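Local structure of alpha-/beta-galactoside alpha-2,3-sialyltransferase (Photobacterium phosphoreum, 2ZWI) at residues A[16-20]-A[36-40]; A[199-203]-A[306-311]. The protein probably transfers sialic acid from a CMP-activated donor to galactosides through an alpha-2,3 linkage, as a glycosyltransferase of the GT-B clan. All coordinates share one frame; numbering follows the deposited sequence.

Interaction 1 (A[16-20]-A[36-40]); sequences TIQQM and WSRYP
Trp36 lies against one flank of helix 14-26, where Thr16, Gln19 and Met20 divide its indole among them. Thr16 takes a face: its methyl CG2, set anti to the backbone N (chi1 of OG1 -65°), is a CH-pi donor 3.7 Å from the centroid of the five-membered ring and nearly on the ring normal. Gln19 takes the edge. Its chain runs extended past the indole in the opposite sense, and OE1 accepts the proton of Trp36 NE1 at 2.8 Å in a nearly straight bond (165°), lying close to the ring plane while the donor stands 30° out of the amide plane. The other end of that amide, NE2, is bonded to Val9 O, so both ends are held and its rotation is fixed. Farther along the indole, Met20 CG comes within 3.5 Å of Trp36 CH2. The rest of the extended Met20 chain reaches on to Tyr39, where CE sits over the phenol face, 4.0 Å from the centroid, with SD behind it, making a Met-aromatic contact with each ring. Buried Ile17 completes this tight part, its CD1 3.8 Å from Tyr39 OH. Toward the solvent the contact thins, from partly exposed Tyr39 to exposed Ser37 and Arg38. At that turn a water bridges the segments, donating to Thr16 OG1 at 2.8 Å and accepting from Arg38 N; OG1 is also bonded to Asp10 OD2 of the preceding strand. Strand 3-10, helix 14-26 and strand 31-36 form a beta-alpha-beta crossover between adjacent parallel strands, and the contact packs the helix's N-terminal half on the residues leaving the second strand, an arrangement characteristic of the Rossmann-like domains of GT-B glycosyltransferases.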
loop_
_atom_site.group_PDB
_atom_site.type_symbol
_atom_site.label_atom_id
_atom_site.label_comp_id
_atom_site.label_asym_id
_atom_site.label_seq_id
_atom_site.Cartn_x
_atom_site.Cartn_y
_atom_site.Cartn_z
ATOM N N THR A 16 -2.045 6.372 -1.452
ATOM C CA THR A 16 -2.699 7.348 -2.300
ATOM C C THR A 16 -4.037 6.799 -2.778
ATOM O O THR A 16 -5.053 7.472 -2.657
ATOM C CB THR A 16 -1.823 7.749 -3.507
ATOM O OG1 THR A 16 -0.650 8.434 -3.046
ATOM C CG2 THR A 16 -2.592 8.642 -4.457
ATOM N N ILE A 17 -4.026 5.571 -3.297
ATOM C CA ILE A 17 -5.229 4.942 -3.858
ATOM C C ILE A 17 -6.317 4.768 -2.787
ATOM O O ILE A 17 -7.495 5.052 -3.033
ATOM C CB ILE A 17 -4.890 3.572 -4.547
ATOM C CG1 ILE A 17 -3.891 3.752 -5.711
ATOM C CG2 ILE A 17 -6.152 2.828 -4.978
ATOM C CD1 ILE A 17 -4.411 4.519 -6.920
ATOM N N GLN A 18 -5.915 4.306 -1.603
ATOM C CA GLN A 18 -6.813 4.218 -0.447
ATOM C C GLN A 18 -7.298 5.603 0.023
ATOM O O GLN A 18 -8.468 5.781 0.377
ATOM C CB GLN A 18 -6.150 3.445 0.694
ATOM C CG GLN A 18 -6.157 1.916 0.495
ATOM C CD GLN A 18 -7.507 1.287 0.816
ATOM O OE1 GLN A 18 -7.846 0.216 0.315
ATOM N NE2 GLN A 18 -8.273 1.944 1.664
ATOM N N GLN A 19 -6.410 6.589 0.008
ATOM C CA GLN A 19 -6.813 7.946 0.381
ATOM C C GLN A 19 -7.811 8.530 -0.611
ATOM O O GLN A 19 -8.827 9.083 -0.196
ATOM C CB GLN A 19 -5.605 8.867 0.562
ATOM C CG GLN A 19 -4.773 8.601 1.819
ATOM C CD GLN A 19 -3.465 9.371 1.797
ATOM O OE1 GLN A 19 -3.335 10.364 1.083
ATOM N NE2 GLN A 19 -2.492 8.924 2.579
ATOM N N MET A 20 -7.544 8.385 -1.912
ATOM C CA MET A 20 -8.497 8.824 -2.952
ATOM C C MET A 20 -9.870 8.200 -2.702
ATOM O O MET A 20 -10.895 8.873 -2.718
ATOM C CB MET A 20 -8.008 8.429 -4.353
ATOM C CG MET A 20 -6.782 9.171 -4.862
ATOM S SD MET A 20 -6.108 8.381 -6.338
ATOM C CE MET A 20 -4.898 9.592 -6.848
ATOM N N TRP A 36 0.715 14.173 -3.267
ATOM C CA TRP A 36 0.959 12.784 -3.624
ATOM C C TRP A 36 2.075 12.734 -4.661
ATOM O O TRP A 36 1.911 13.233 -5.772
ATOM C CB TRP A 36 -0.314 12.145 -4.214
ATOM C CG TRP A 36 -1.507 11.977 -3.255
ATOM C CD1 TRP A 36 -1.470 11.596 -1.938
ATOM C CD2 TRP A 36 -2.897 12.128 -3.583
ATOM N NE1 TRP A 36 -2.749 11.522 -1.424
ATOM C CE2 TRP A 36 -3.642 11.841 -2.411
ATOM C CE3 TRP A 36 -3.586 12.480 -4.756
ATOM C CZ2 TRP A 36 -5.042 11.911 -2.371
ATOM C CZ3 TRP A 36 -4.979 12.536 -4.717
ATOM C CH2 TRP A 36 -5.693 12.253 -3.527
ATOM N N SER A 37 3.198 12.116 -4.305
ATOM C CA SER A 37 4.364 12.040 -5.195
ATOM C C SER A 37 4.062 11.416 -6.564
ATOM O O SER A 37 4.519 11.915 -7.589
ATOM C CB SER A 37 5.515 11.276 -4.513
ATOM O OG SER A 37 5.940 11.944 -3.330
ATOM N N ARG A 38 3.284 10.340 -6.572
ATOM C CA ARG A 38 3.057 9.562 -7.795
ATOM C C ARG A 38 1.790 9.993 -8.540
ATOM O O ARG A 38 1.516 9.511 -9.646
ATOM C CB ARG A 38 3.002 8.062 -7.476
ATOM C CG ARG A 38 4.290 7.467 -6.890
ATOM C CD ARG A 38 5.240 6.983 -7.981
ATOM N NE ARG A 38 4.663 5.870 -8.731
ATOM C CZ ARG A 38 4.888 4.584 -8.474
ATOM N NH1 ARG A 38 5.694 4.221 -7.477
ATOM N NH2 ARG A 38 4.300 3.655 -9.217
ATOM N N TYR A 39 1.026 10.898 -7.933
ATOM C CA TYR A 39 -0.234 11.345 -8.512
ATOM C C TYR A 39 -0.421 12.861 -8.460
ATOM O O TYR A 39 -1.259 13.343 -7.703
ATOM C CB TYR A 39 -1.413 10.631 -7.821
ATOM C CG TYR A 39 -1.635 9.237 -8.338
ATOM C CD1 TYR A 39 -2.362 9.022 -9.503
ATOM C CD2 TYR A 39 -1.094 8.134 -7.682
ATOM C CE1 TYR A 39 -2.558 7.753 -9.997
ATOM C CE2 TYR A 39 -1.287 6.847 -8.173
ATOM C CZ TYR A 39 -2.016 6.672 -9.333
ATOM O OH TYR A 39 -2.224 5.418 -9.845
ATOM N N PRO A 40 0.357 13.621 -9.262
ATOM C CA PRO A 40 0.078 15.060 -9.332
ATOM C C PRO A 40 -1.279 15.356 -9.992
ATOM O O PRO A 40 -1.577 14.837 -11.079
ATOM C CB PRO A 40 1.252 15.618 -10.157
ATOM C CG PRO A 40 1.750 14.463 -10.958
ATOM C CD PRO A 40 1.508 13.237 -10.105
HETATM O O HOH W 1 1.666 9.244 -4.410
#

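Interaction 2 (A[199-203]-A[306-311]); sequences KWDYF and EALIMT. With C5P (cytidine-5'-monophosphate), chain C.
Met310 folds back on itself to fill the angle between Trp200 and Tyr202. With CG anti to the backbone N (chi1 -163°), its chain bends at both chi2 and chi3, which carries CE to 3.4 Å from Trp200 CE3 and leaves SD 3.8 Å from Tyr202 CD1. The sulfur thus makes an oblique Met-aromatic contact with each ring. The indole crosses Ile309 obliquely, with Ile309 CG2 3.7 Å from Trp200 CE3, and runs alongside Glu306, whose CB packs against Trp200 CZ3 and CH2. Beyond CB, Glu306 turns away from the tryptophan: an unusual chi1 of 31° and a bend at chi2 swing its carboxylate to the ribose of cytidine-5'-monophosphate, where OE1 accepts a hydrogen bond from O3' at 3.1 Å. In this GT-B architecture, helix 305-310 belongs to the nucleotide-binding domain, and the loop after strand 195-197, the edge strand of the other sheet, covers its side and end. Phe203 closes the far end of the contact. Met310 O and Thr311 CA lie over the same face of its ring, the latter as a CH-pi contact 4.2 Å from the centroid. As the chain leaves the helix, Thr311 holds OG1 between its backbone N and carbonyl carbon (chi1 61°), where it donates to Ala307 O at 2.8 Å. That carbonyl accepts from Thr311 OG1 and Thr311 N on opposite faces of its plane. A water joins the backbones, donating to Trp200 O and Met310 O, each at 2.6 Å, and accepting from Phe203 N.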
loop_
_atom_site.group_PDB
_atom_site.type_symbol
_atom_site.label_atom_id
_atom_site.label_comp_id
_atom_site.label_asym_id
_atom_site.label_seq_id
_atom_site.Cartn_x
_atom_site.Cartn_y
_atom_site.Cartn_z
ATOM N N LYS A 199 -10.179 -1.860 3.224
ATOM C CA LYS A 199 -11.282 -2.415 2.434
ATOM C C LYS A 199 -11.098 -2.158 0.942
ATOM O O LYS A 199 -10.487 -1.162 0.538
ATOM C CB LYS A 199 -12.635 -1.868 2.908
ATOM C CG LYS A 199 -12.920 -2.133 4.386
ATOM C CD LYS A 199 -12.835 -3.617 4.761
ATOM C CE LYS A 199 -14.055 -4.390 4.288
ATOM N NZ LYS A 199 -14.203 -5.660 5.054
ATOM N N TRP A 200 -11.630 -3.064 0.128
ATOM C CA TRP A 200 -11.442 -3.012 -1.318
ATOM C C TRP A 200 -12.760 -3.177 -2.091
ATOM O O TRP A 200 -12.770 -3.301 -3.324
ATOM C CB TRP A 200 -10.403 -4.060 -1.753
ATOM C CG TRP A 200 -9.006 -3.817 -1.163
ATOM C CD1 TRP A 200 -8.446 -4.445 -0.085
ATOM C CD2 TRP A 200 -8.020 -2.877 -1.631
ATOM N NE1 TRP A 200 -7.178 -3.957 0.149
ATOM C CE2 TRP A 200 -6.892 -2.995 -0.782
ATOM C CE3 TRP A 200 -7.978 -1.956 -2.685
ATOM C CZ2 TRP A 200 -5.742 -2.220 -0.948
ATOM C CZ3 TRP A 200 -6.831 -1.170 -2.850
ATOM C CH2 TRP A 200 -5.723 -1.322 -1.989
ATOM N N ASP A 201 -13.868 -3.136 -1.366
ATOM C CA ASP A 201 -15.193 -3.389 -1.945
ATOM C C ASP A 201 -16.035 -2.117 -2.009
ATOM O O ASP A 201 -17.264 -2.185 -2.038
ATOM C CB ASP A 201 -15.916 -4.468 -1.131
ATOM C CG ASP A 201 -16.098 -4.081 0.334
ATOM O OD1 ASP A 201 -15.622 -3.002 0.758
ATOM O OD2 ASP A 201 -16.734 -4.862 1.075
ATOM N N TYR A 202 -15.370 -0.965 -2.016
ATOM C CA TYR A 202 -16.050 0.330 -2.094
ATOM C C TYR A 202 -16.948 0.465 -3.323
ATOM O O TYR A 202 -18.030 1.062 -3.244
ATOM C CB TYR A 202 -15.030 1.480 -2.065
ATOM C CG TYR A 202 -14.386 1.681 -0.714
ATOM C CD1 TYR A 202 -13.175 1.061 -0.396
ATOM C CD2 TYR A 202 -14.988 2.491 0.253
ATOM C CE1 TYR A 202 -12.582 1.236 0.847
ATOM C CE2 TYR A 202 -14.402 2.675 1.500
ATOM C CZ TYR A 202 -13.196 2.051 1.789
ATOM O OH TYR A 202 -12.618 2.223 3.031
ATOM N N PHE A 203 -16.515 -0.094 -4.452
ATOM C CA PHE A 203 -17.277 0.032 -5.700
ATOM C C PHE A 203 -18.659 -0.625 -5.644
ATOM O O PHE A 203 -19.531 -0.302 -6.441
ATOM C CB PHE A 203 -16.469 -0.472 -6.903
ATOM C CG PHE A 203 -15.695 0.608 -7.609
ATOM C CD1 PHE A 203 -14.904 1.513 -6.892
ATOM C CD2 PHE A 203 -15.733 0.711 -9.001
ATOM C CE1 PHE A 203 -14.188 2.527 -7.553
ATOM C CE2 PHE A 203 -15.006 1.713 -9.671
ATOM C CZ PHE A 203 -14.235 2.618 -8.944
ATOM N N GLU A 306 -3.294 -2.079 -7.270
ATOM C CA GLU A 306 -4.417 -1.741 -6.379
ATOM C C GLU A 306 -5.569 -0.994 -7.084
ATOM O O GLU A 306 -6.713 -1.072 -6.637
ATOM C CB GLU A 306 -3.977 -1.045 -5.075
ATOM C CG GLU A 306 -2.731 -0.179 -5.108
ATOM C CD GLU A 306 -1.456 -0.995 -5.243
ATOM O OE1 GLU A 306 -1.083 -1.781 -4.333
ATOM O OE2 GLU A 306 -0.833 -0.859 -6.289
ATOM N N ALA A 307 -5.273 -0.305 -8.187
ATOM C CA ALA A 307 -6.320 0.270 -9.046
ATOM C C ALA A 307 -7.184 -0.822 -9.702
ATOM O O ALA A 307 -8.406 -0.673 -9.807
ATOM C CB ALA A 307 -5.724 1.213 -10.091
ATOM N N LEU A 308 -6.548 -1.919 -10.121
ATOM C CA LEU A 308 -7.261 -3.094 -10.617
ATOM C C LEU A 308 -8.150 -3.691 -9.538
ATOM O O LEU A 308 -9.275 -4.122 -9.812
ATOM C CB LEU A 308 -6.298 -4.184 -11.111
ATOM C CG LEU A 308 -5.270 -3.847 -12.199
ATOM C CD1 LEU A 308 -4.486 -5.092 -12.611
ATOM C CD2 LEU A 308 -5.942 -3.221 -13.386
ATOM N N ILE A 309 -7.622 -3.756 -8.319
ATOM C CA ILE A 309 -8.383 -4.305 -7.206
ATOM C C ILE A 309 -9.608 -3.428 -6.922
ATOM O O ILE A 309 -10.731 -3.932 -6.822
ATOM C CB ILE A 309 -7.522 -4.476 -5.925
ATOM C CG1 ILE A 309 -6.369 -5.459 -6.177
ATOM C CG2 ILE A 309 -8.396 -4.971 -4.776
ATOM C CD1 ILE A 309 -5.232 -5.374 -5.157
ATOM N N MET A 310 -9.383 -2.126 -6.781
ATOM C CA MET A 310 -10.447 -1.210 -6.353
ATOM C C MET A 310 -11.588 -1.147 -7.377
ATOM O O MET A 310 -12.762 -1.028 -6.995
ATOM C CB MET A 310 -9.888 0.191 -6.049
ATOM C CG MET A 310 -10.834 1.073 -5.230
ATOM S SD MET A 310 -11.262 0.355 -3.632
ATOM C CE MET A 310 -9.898 0.906 -2.615
ATOM N N THR A 311 -11.235 -1.267 -8.661
ATOM C CA THR A 311 -12.206 -1.202 -9.755
ATOM C C THR A 311 -12.846 -2.559 -10.086
ATOM O O THR A 311 -13.596 -2.677 -11.057
ATOM C CB THR A 311 -11.611 -0.529 -11.037
ATOM O OG1 THR A 311 -10.493 -1.276 -11.538
ATOM C CG2 THR A 311 -11.180 0.896 -10.752
HETATM O O3P C5P C . 6.785 -5.178 -5.778
HETATM P P C5P C . 6.792 -3.968 -4.924
HETATM O O1P C5P C . 6.716 -4.412 -3.495
HETATM O O2P C5P C . 7.953 -3.095 -5.319
HETATM O "O5'" C5P C . 5.431 -3.203 -5.263
HETATM C "C5'" C5P C . 5.187 -1.864 -4.840
HETATM C "C4'" C5P C . 3.973 -1.358 -5.603
HETATM O "O4'" C5P C . 4.216 -1.409 -7.022
HETATM C "C3'" C5P C . 2.761 -2.257 -5.400
HETATM O "O3'" C5P C . 2.033 -1.900 -4.232
HETATM C "C2'" C5P C . 1.946 -1.999 -6.640
HETATM O "O2'" C5P C . 1.343 -0.702 -6.581
HETATM C "C1'" C5P C . 3.020 -1.846 -7.696
HETATM N N1 C5P C . 3.275 -3.034 -8.522
HETATM C C2 C5P C . 2.395 -3.302 -9.592
HETATM N N3 C5P C . 2.618 -4.350 -10.409
HETATM C C4 C5P C . 3.672 -5.167 -10.206
HETATM C C5 C5P C . 4.560 -4.932 -9.163
HETATM C C6 C5P C . 4.338 -3.835 -8.319
HETATM O O2 C5P C . 1.392 -2.580 -9.780
HETATM N N4 C5P C . 3.862 -6.202 -11.057
HETATM O O HOH W 2 -14.141 -1.717 -4.850
HETATM O O HOH W 3 -12.471 -6.027 -5.304
#

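How the interactions relate
Along the chain interaction 1 closes before interaction 2 opens, yet their centres lie only about 14 Å apart. Interaction 1 stays within the seven-stranded domain, whereas interaction 2 ties that domain's edge, just after strand 195-197, to helix 305-310 beside the six-stranded sheet. Helix 14-26 is the common element: its Ile17 touches both Tyr39 of interaction 1 and Glu306 of interaction 2, with Ile17 CG1 4.1 Å from Glu306 CG, while Gln18 faces Trp200 and Met310. Helix 208-218 adjoins both. The two contacts thus touch each other, and interaction 2 supplies Glu306 to the CMP site in the cleft between the domains.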